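Local structure of cofilin (Streptomyces griseoflavus, 5IVU) at residues L26-N34 / D57-Y68. The protein probably binds actin, as a bacterial member of the ADF/cofilin family of actin-binding proteins. Sequence-based numbering, arbitrary orientation.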
# COMPACT_ATOMS: atom_id res chain seq x y z
N LEU A 26 -14.25 -1.28 0.32
CA LEU A 26 -12.91 -0.71 0.53
C LEU A 26 -12.27 -0.29 -0.79
O LEU A 26 -12.42 -0.98 -1.81
CB LEU A 26 -11.98 -1.72 1.20
CG LEU A 26 -12.31 -2.20 2.61
CD1 LEU A 26 -11.28 -3.22 3.06
CD2 LEU A 26 -12.40 -1.03 3.59
N LYS A 27 -11.58 0.84 -0.76
CA LYS A 27 -10.82 1.32 -1.91
C LYS A 27 -9.31 1.18 -1.67
O LYS A 27 -8.58 0.92 -2.61
CB LYS A 27 -11.21 2.76 -2.22
CG LYS A 27 -10.69 3.30 -3.55
CD LYS A 27 -11.36 2.69 -4.77
CE LYS A 27 -10.94 3.44 -6.02
NZ LYS A 27 -11.33 2.77 -7.29
N TYR A 28 -8.85 1.36 -0.42
CA TYR A 28 -7.44 1.10 -0.08
C TYR A 28 -7.19 0.66 1.35
O TYR A 28 -8.04 0.82 2.22
CB TYR A 28 -6.58 2.34 -0.39
CG TYR A 28 -6.80 3.56 0.47
CD1 TYR A 28 -6.15 3.71 1.69
CD2 TYR A 28 -7.63 4.60 0.04
CE1 TYR A 28 -6.33 4.84 2.47
CE2 TYR A 28 -7.81 5.74 0.81
CZ TYR A 28 -7.17 5.85 2.02
OH TYR A 28 -7.37 6.96 2.76
N ILE A 29 -6.00 0.11 1.58
CA ILE A 29 -5.54 -0.35 2.90
C ILE A 29 -4.11 0.16 3.13
O ILE A 29 -3.26 0.08 2.23
CB ILE A 29 -5.52 -1.89 2.99
CG1 ILE A 29 -6.89 -2.49 2.66
CG2 ILE A 29 -5.09 -2.34 4.39
CD1 ILE A 29 -6.89 -4.00 2.53
N ILE A 30 -3.84 0.66 4.34
CA ILE A 30 -2.50 1.06 4.76
C ILE A 30 -1.96 0.05 5.78
O ILE A 30 -2.57 -0.16 6.81
CB ILE A 30 -2.50 2.47 5.40
CG1 ILE A 30 -3.20 3.51 4.51
CG2 ILE A 30 -1.07 2.91 5.71
CD1 ILE A 30 -2.46 3.88 3.23
N PHE A 31 -0.84 -0.58 5.46
CA PHE A 31 -0.14 -1.50 6.38
C PHE A 31 1.10 -0.83 6.97
O PHE A 31 1.67 0.07 6.35
CB PHE A 31 0.29 -2.77 5.65
CG PHE A 31 -0.81 -3.44 4.89
CD1 PHE A 31 -1.06 -3.11 3.56
CD2 PHE A 31 -1.60 -4.41 5.49
CE1 PHE A 31 -2.08 -3.72 2.85
CE2 PHE A 31 -2.63 -5.03 4.79
CZ PHE A 31 -2.86 -4.69 3.47
N HIS A 32 1.51 -1.32 8.14
CA HIS A 32 2.67 -0.77 8.86
C HIS A 32 3.29 -1.80 9.83
O HIS A 32 2.67 -2.83 10.10
CB HIS A 32 2.27 0.55 9.57
CG HIS A 32 1.54 0.37 10.87
ND1 HIS A 32 0.57 -0.60 11.07
CD2 HIS A 32 1.60 1.08 12.02
CE1 HIS A 32 0.10 -0.49 12.30
NE2 HIS A 32 0.71 0.52 12.90
N LEU A 33 4.51 -1.54 10.30
CA LEU A 33 5.12 -2.32 11.41
C LEU A 33 4.61 -1.77 12.72
O LEU A 33 4.46 -0.55 12.85
CB LEU A 33 6.65 -2.21 11.48
CG LEU A 33 7.63 -3.21 10.93
CD1 LEU A 33 7.00 -4.01 9.83
CD2 LEU A 33 8.91 -2.53 10.45
N ASN A 34 4.42 -2.64 13.71
CA ASN A 34 3.82 -2.21 15.01
C ASN A 34 4.78 -1.38 15.91
O ASN A 34 6.02 -1.46 15.81
CB ASN A 34 3.25 -3.42 15.82
CG ASN A 34 4.35 -4.41 16.25
OD1 ASN A 34 5.36 -4.60 15.56
ND2 ASN A 34 4.18 -5.03 17.42
N ASP A 57 -2.92 9.88 3.85
CA ASP A 57 -2.55 8.81 4.79
C ASP A 57 -1.15 8.23 4.62
O ASP A 57 -0.72 7.40 5.44
CB ASP A 57 -3.59 7.68 4.75
CG ASP A 57 -4.90 8.09 5.36
OD1 ASP A 57 -4.88 8.32 6.58
OD2 ASP A 57 -5.92 8.21 4.65
N LEU A 58 -0.43 8.64 3.58
CA LEU A 58 0.98 8.32 3.44
C LEU A 58 1.75 9.37 4.23
O LEU A 58 1.83 10.53 3.80
CB LEU A 58 1.40 8.35 1.97
CG LEU A 58 0.71 7.33 1.06
CD1 LEU A 58 1.07 7.60 -0.38
CD2 LEU A 58 1.07 5.90 1.45
N PRO A 59 2.30 8.99 5.41
CA PRO A 59 2.96 10.03 6.20
C PRO A 59 4.23 10.47 5.50
O PRO A 59 4.96 9.64 4.96
CB PRO A 59 3.26 9.35 7.54
CG PRO A 59 2.70 7.98 7.46
CD PRO A 59 2.52 7.66 6.01
N GLU A 60 4.48 11.78 5.52
CA GLU A 60 5.58 12.37 4.77
C GLU A 60 6.98 11.97 5.25
O GLU A 60 7.93 12.04 4.46
CB GLU A 60 5.45 13.90 4.71
CG GLU A 60 5.67 14.64 6.02
CD GLU A 60 5.18 16.09 5.96
OE1 GLU A 60 5.91 16.95 5.42
OE2 GLU A 60 4.05 16.35 6.46
N ASP A 61 7.11 11.54 6.50
CA ASP A 61 8.40 11.19 7.09
C ASP A 61 8.43 9.77 7.72
O ASP A 61 9.22 9.51 8.64
CB ASP A 61 8.80 12.26 8.12
CG ASP A 61 7.79 12.39 9.28
OD1 ASP A 61 6.74 11.71 9.26
OD2 ASP A 61 8.07 13.17 10.21
N GLU A 62 7.56 8.88 7.23
CA GLU A 62 7.53 7.49 7.68
C GLU A 62 7.24 6.55 6.52
O GLU A 62 6.59 6.94 5.56
CB GLU A 62 6.45 7.27 8.74
CG GLU A 62 6.74 7.92 10.08
CD GLU A 62 5.92 7.30 11.20
OE1 GLU A 62 6.12 6.11 11.51
OE2 GLU A 62 5.06 8.01 11.77
N CYS A 63 7.75 5.32 6.62
CA CYS A 63 7.47 4.28 5.64
C CYS A 63 6.13 3.61 5.91
O CYS A 63 5.71 3.47 7.07
CB CYS A 63 8.55 3.21 5.64
SG CYS A 63 10.23 3.84 5.51
N ARG A 64 5.48 3.18 4.83
CA ARG A 64 4.28 2.35 4.90
C ARG A 64 4.30 1.41 3.71
O ARG A 64 5.06 1.60 2.76
CB ARG A 64 2.99 3.20 4.85
CG ARG A 64 2.73 4.09 6.06
CD ARG A 64 2.38 3.30 7.31
NE ARG A 64 3.16 3.72 8.49
CZ ARG A 64 2.86 4.70 9.34
NH1 ARG A 64 1.77 5.44 9.21
NH2 ARG A 64 3.67 4.95 10.35
N TRP A 65 3.46 0.37 3.79
CA TRP A 65 2.98 -0.32 2.59
C TRP A 65 1.50 0.01 2.42
O TRP A 65 0.83 0.37 3.38
CB TRP A 65 3.15 -1.83 2.68
CG TRP A 65 4.51 -2.29 3.06
CD1 TRP A 65 5.60 -2.37 2.26
CD2 TRP A 65 4.92 -2.78 4.34
NE1 TRP A 65 6.67 -2.86 2.96
CE2 TRP A 65 6.27 -3.12 4.24
CE3 TRP A 65 4.26 -2.96 5.56
CZ2 TRP A 65 7.00 -3.63 5.32
CZ3 TRP A 65 4.98 -3.47 6.64
CH2 TRP A 65 6.34 -3.80 6.50
N ALA A 66 1.01 -0.13 1.20
CA ALA A 66 -0.42 0.04 0.96
C ALA A 66 -0.86 -0.80 -0.20
O ALA A 66 -0.04 -1.19 -1.03
CB ALA A 66 -0.75 1.49 0.69
N VAL A 67 -2.16 -1.08 -0.24
CA VAL A 67 -2.80 -1.61 -1.43
C VAL A 67 -3.89 -0.63 -1.84
O VAL A 67 -4.62 -0.12 -0.99
CB VAL A 67 -3.37 -3.02 -1.20
CG1 VAL A 67 -4.23 -3.46 -2.37
CG2 VAL A 67 -2.22 -4.00 -1.00
N TYR A 68 -3.97 -0.34 -3.14
CA TYR A 68 -4.95 0.58 -3.69
C TYR A 68 -5.66 -0.09 -4.86
O TYR A 68 -5.02 -0.65 -5.74
CB TYR A 68 -4.28 1.89 -4.16
CG TYR A 68 -5.29 3.00 -4.36
CD1 TYR A 68 -5.97 3.14 -5.57
CD2 TYR A 68 -5.60 3.88 -3.32
CE1 TYR A 68 -6.92 4.14 -5.75
CE2 TYR A 68 -6.54 4.88 -3.49
CZ TYR A 68 -7.21 5.00 -4.70
OH TYR A 68 -8.15 5.99 -4.89
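K27 lays its aliphatic chain against the phenol end of Y68, with CG 3.9 Å from Y68 OH, while its NZ bonds to the backbone O of D69. K27 and Y28 form a classic beta bulge opposite S46 of strand 39-46. Y28 then takes up a non-hydrogen-bonded pair with Y68; their rings lie nearly parallel, planes 14° apart, but slid so far that they barely overlap. With chi1 at 69°, CG of Y28 lies between the backbone N and the carbonyl carbon, and the hydroxyl donates to D57 OD2 over 2.7 Å, on the anti side of OD2, tilted 26° out of the carboxylate plane. D57 OD1 is salt-bridged to K44. I29 pairs with V67 through two backbone bonds, I29 N to V67 O and V67 N to I29 O, both 2.9 Å. On the Y28 face, I30 lowers CD1 to 3.9 Å from A66 CB and touches R64 CD with CG2. F31 pairs with W65 through a second couple of backbone bonds; on the far face its ring edge meets V67 CG2, and I29 CG2 lies over one face of the ring, off toward its rim. H32 CB rests 3.5 Å from R64 NE, the arginine bending back at chi2 and chi3 so that NH2 reaches E62 OE1 at 2.9 Å and NH1 reaches E43. L33 closes the row, pressing CD1 3.4 Å from W65 CH2 at the indole edge, beside helix 96-112. These antiparallel strands are central in the mixed sheet of the ADF-homology fold. The chemistry divides by face: F31, W65 and V67 pack apolar groups, whereas the other face also carries the Y28–D57–K44 chain and doubly bridged R64, whose acidic partners probably stabilise its positive charge.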